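Local atomic coordinates of filamentous hemagglutinin (Bordetella pertussis, PDB entry 1RWR), a protein that acts as a secreted adhesin, its N-terminal TPS domain, studied here, probably directing its export across the outer membrane by two-partner secretion. Residues S74-V80 and A99-N105. Numbering follows the deposited sequence.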
loop_
_atom_site.group_PDB
_atom_site.type_symbol
_atom_site.label_atom_id
_atom_site.label_comp_id
_atom_site.label_asym_id
_atom_site.label_seq_id
_atom_site.Cartn_x
_atom_site.Cartn_y
_atom_site.Cartn_z
ATOM N N SER A 74 -3.852 -9.729 -14.356
ATOM C CA SER A 74 -3.035 -10.135 -13.202
ATOM C C SER A 74 -2.695 -8.990 -12.227
ATOM O O SER A 74 -2.383 -9.255 -11.082
ATOM C CB SER A 74 -1.786 -10.897 -13.652
ATOM O OG SER A 74 -1.082 -10.156 -14.591
ATOM N N ALA A 75 -2.816 -7.736 -12.664
ATOM C CA ALA A 75 -2.571 -6.553 -11.831
ATOM C C ALA A 75 -3.565 -5.495 -12.282
ATOM O O ALA A 75 -3.744 -5.277 -13.463
ATOM C CB ALA A 75 -1.150 -6.034 -12.002
ATOM N N ILE A 76 -4.215 -4.858 -11.323
ATOM C CA ILE A 76 -5.182 -3.823 -11.585
ATOM C C ILE A 76 -4.630 -2.555 -10.924
ATOM O O ILE A 76 -4.452 -2.496 -9.713
ATOM C CB ILE A 76 -6.558 -4.214 -10.966
ATOM C CG1 ILE A 76 -7.157 -5.476 -11.656
ATOM C CG2 ILE A 76 -7.556 -3.057 -11.113
ATOM C CD1 ILE A 76 -8.280 -6.147 -10.892
ATOM N N LEU A 77 -4.308 -1.571 -11.766
ATOM C CA LEU A 77 -3.849 -0.279 -11.363
ATOM C C LEU A 77 -4.970 0.737 -11.532
ATOM O O LEU A 77 -5.561 0.840 -12.614
ATOM C CB LEU A 77 -2.739 0.126 -12.314
ATOM C CG LEU A 77 -2.174 1.536 -12.217
ATOM C CD1 LEU A 77 -1.566 1.862 -10.845
ATOM C CD2 LEU A 77 -1.111 1.659 -13.304
ATOM N N ALA A 78 -5.252 1.468 -10.471
ATOM C CA ALA A 78 -6.146 2.595 -10.471
ATOM C C ALA A 78 -5.271 3.804 -10.205
ATOM O O ALA A 78 -4.690 3.901 -9.127
ATOM C CB ALA A 78 -7.206 2.457 -9.329
ATOM N N GLU A 79 -5.161 4.699 -11.181
ATOM C CA GLU A 79 -4.321 5.895 -11.103
ATOM C C GLU A 79 -5.183 7.131 -11.182
ATOM O O GLU A 79 -5.962 7.259 -12.114
ATOM C CB GLU A 79 -3.368 5.941 -12.310
ATOM C CG GLU A 79 -2.455 7.144 -12.299
ATOM C CD GLU A 79 -1.702 7.378 -13.605
ATOM O OE1 GLU A 79 -1.798 6.552 -14.514
ATOM O OE2 GLU A 79 -0.933 8.371 -13.692
ATOM N N VAL A 80 -5.066 8.024 -10.218
ATOM C CA VAL A 80 -5.783 9.289 -10.262
ATOM C C VAL A 80 -4.964 10.307 -11.048
ATOM O O VAL A 80 -3.799 10.551 -10.737
ATOM C CB VAL A 80 -6.080 9.829 -8.856
ATOM C CG1 VAL A 80 -6.641 11.268 -8.919
ATOM C CG2 VAL A 80 -7.046 8.936 -8.140
ATOM N N ALA A 99 -6.104 -10.773 -8.440
ATOM C CA ALA A 99 -5.076 -9.925 -9.055
ATOM C C ALA A 99 -4.412 -9.027 -8.021
ATOM O O ALA A 99 -4.959 -8.794 -6.944
ATOM C CB ALA A 99 -5.702 -9.072 -10.130
ATOM N N ASP A 100 -3.211 -8.555 -8.327
ATOM C CA ASP A 100 -2.607 -7.461 -7.579
ATOM C C ASP A 100 -3.440 -6.185 -7.742
ATOM O O ASP A 100 -4.023 -5.934 -8.798
ATOM C CB ASP A 100 -1.192 -7.137 -8.103
ATOM C CG ASP A 100 -0.159 -8.220 -7.785
ATOM O OD1 ASP A 100 -0.386 -9.104 -6.925
ATOM O OD2 ASP A 100 0.929 -8.233 -8.388
ATOM N N LEU A 101 -3.540 -5.420 -6.665
ATOM C CA LEU A 101 -4.174 -4.112 -6.676
ATOM C C LEU A 101 -3.114 -3.064 -6.400
ATOM O O LEU A 101 -2.339 -3.185 -5.453
ATOM C CB LEU A 101 -5.293 -3.990 -5.613
ATOM C CG LEU A 101 -6.519 -4.882 -5.809
ATOM C CD1 LEU A 101 -7.446 -4.692 -4.604
ATOM C CD2 LEU A 101 -7.248 -4.552 -7.114
ATOM N N ILE A 102 -3.112 -2.024 -7.217
ATOM C CA ILE A 102 -2.253 -0.856 -7.030
ATOM C C ILE A 102 -3.139 0.355 -7.144
ATOM O O ILE A 102 -3.804 0.547 -8.178
ATOM C CB ILE A 102 -1.140 -0.776 -8.123
ATOM C CG1 ILE A 102 -0.305 -2.053 -8.224
ATOM C CG2 ILE A 102 -0.244 0.393 -7.832
ATOM C CD1 ILE A 102 -0.889 -3.128 -9.077
ATOM N N ILE A 103 -3.144 1.173 -6.094
ATOM C CA ILE A 103 -3.874 2.435 -6.061
ATOM C C ILE A 103 -2.841 3.562 -5.982
ATOM O O ILE A 103 -2.091 3.663 -5.038
ATOM C CB ILE A 103 -4.859 2.513 -4.866
ATOM C CG1 ILE A 103 -5.776 1.272 -4.735
ATOM C CG2 ILE A 103 -5.705 3.823 -4.981
ATOM C CD1 ILE A 103 -6.582 1.013 -5.866
ATOM N N ALA A 104 -2.797 4.399 -7.000
ATOM C CA ALA A 104 -1.790 5.460 -7.137
ATOM C C ALA A 104 -2.436 6.823 -7.232
ATOM O O ALA A 104 -3.214 7.108 -8.157
ATOM C CB ALA A 104 -0.917 5.200 -8.363
ATOM N N ASN A 105 -2.102 7.704 -6.296
ATOM C CA ASN A 105 -2.600 9.060 -6.337
ATOM C C ASN A 105 -1.504 10.004 -5.764
ATOM O O ASN A 105 -1.309 10.072 -4.555
ATOM C CB ASN A 105 -3.916 9.171 -5.561
ATOM C CG ASN A 105 -4.547 10.565 -5.712
ATOM O OD1 ASN A 105 -3.853 11.523 -6.116
ATOM N ND2 ASN A 105 -5.817 10.690 -5.377
#
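Strands 75-80 and 99-104 pair in parallel, with axes 4.5 Å apart at closest approach and an angle of 15° between them. Six backbone hydrogen bonds run the length of the pair, beginning where Ser74 O accepts one from Asp100 N (3.0 Å). Ala75 turns its CB to the same face as Asp100, whose OD1 accepts a hydrogen bond from Asn121 ND2 on the next strand, 119-125; Ala75 CB also lies 4.1 Å from Ile102 CD1. Ile76 is bonded through both backbone groups: its N gives to Asp100 O (2.8 Å) and its O takes from Ile102 N (2.9 Å). On the face of Leu101 and Ile103 its side chain packs over Ala99 and Leu101, with Ile76 CB 3.9 Å from Leu101 CD2. Leu77 returns to the face of Ala75, where its CD1 touches Ile102 CG2 at 3.6 Å and reaches on to Ala104. Ala78 repeats the double bonding, N to Ile102 O and O from Ala104 N, both 2.9 Å, while its CB meets Ile103 CD1 at 3.8 Å. The buried Glu79 carboxylate finds charge partners outside the pair, in salt bridges to Lys35 and Arg128, and a hydrogen bond to His33. Val80 N closes the series on Ala104 O (2.9 Å), and Val80 CG2 makes a van der Waals contact with Asn105 ND2 (3.5 Å), which hydrogen-bonds Ser84 O and Ser86 OG while Asn105 OD1 accepts from Asn107 N. Such parallel bonding between successive coils is characteristic of a right-handed β-helix. Strand 31-36 continues the sheet beyond 75-80 and strand 119-125 beyond 99-104; strand 128-132 covers Leu77, Glu79 and Ala104.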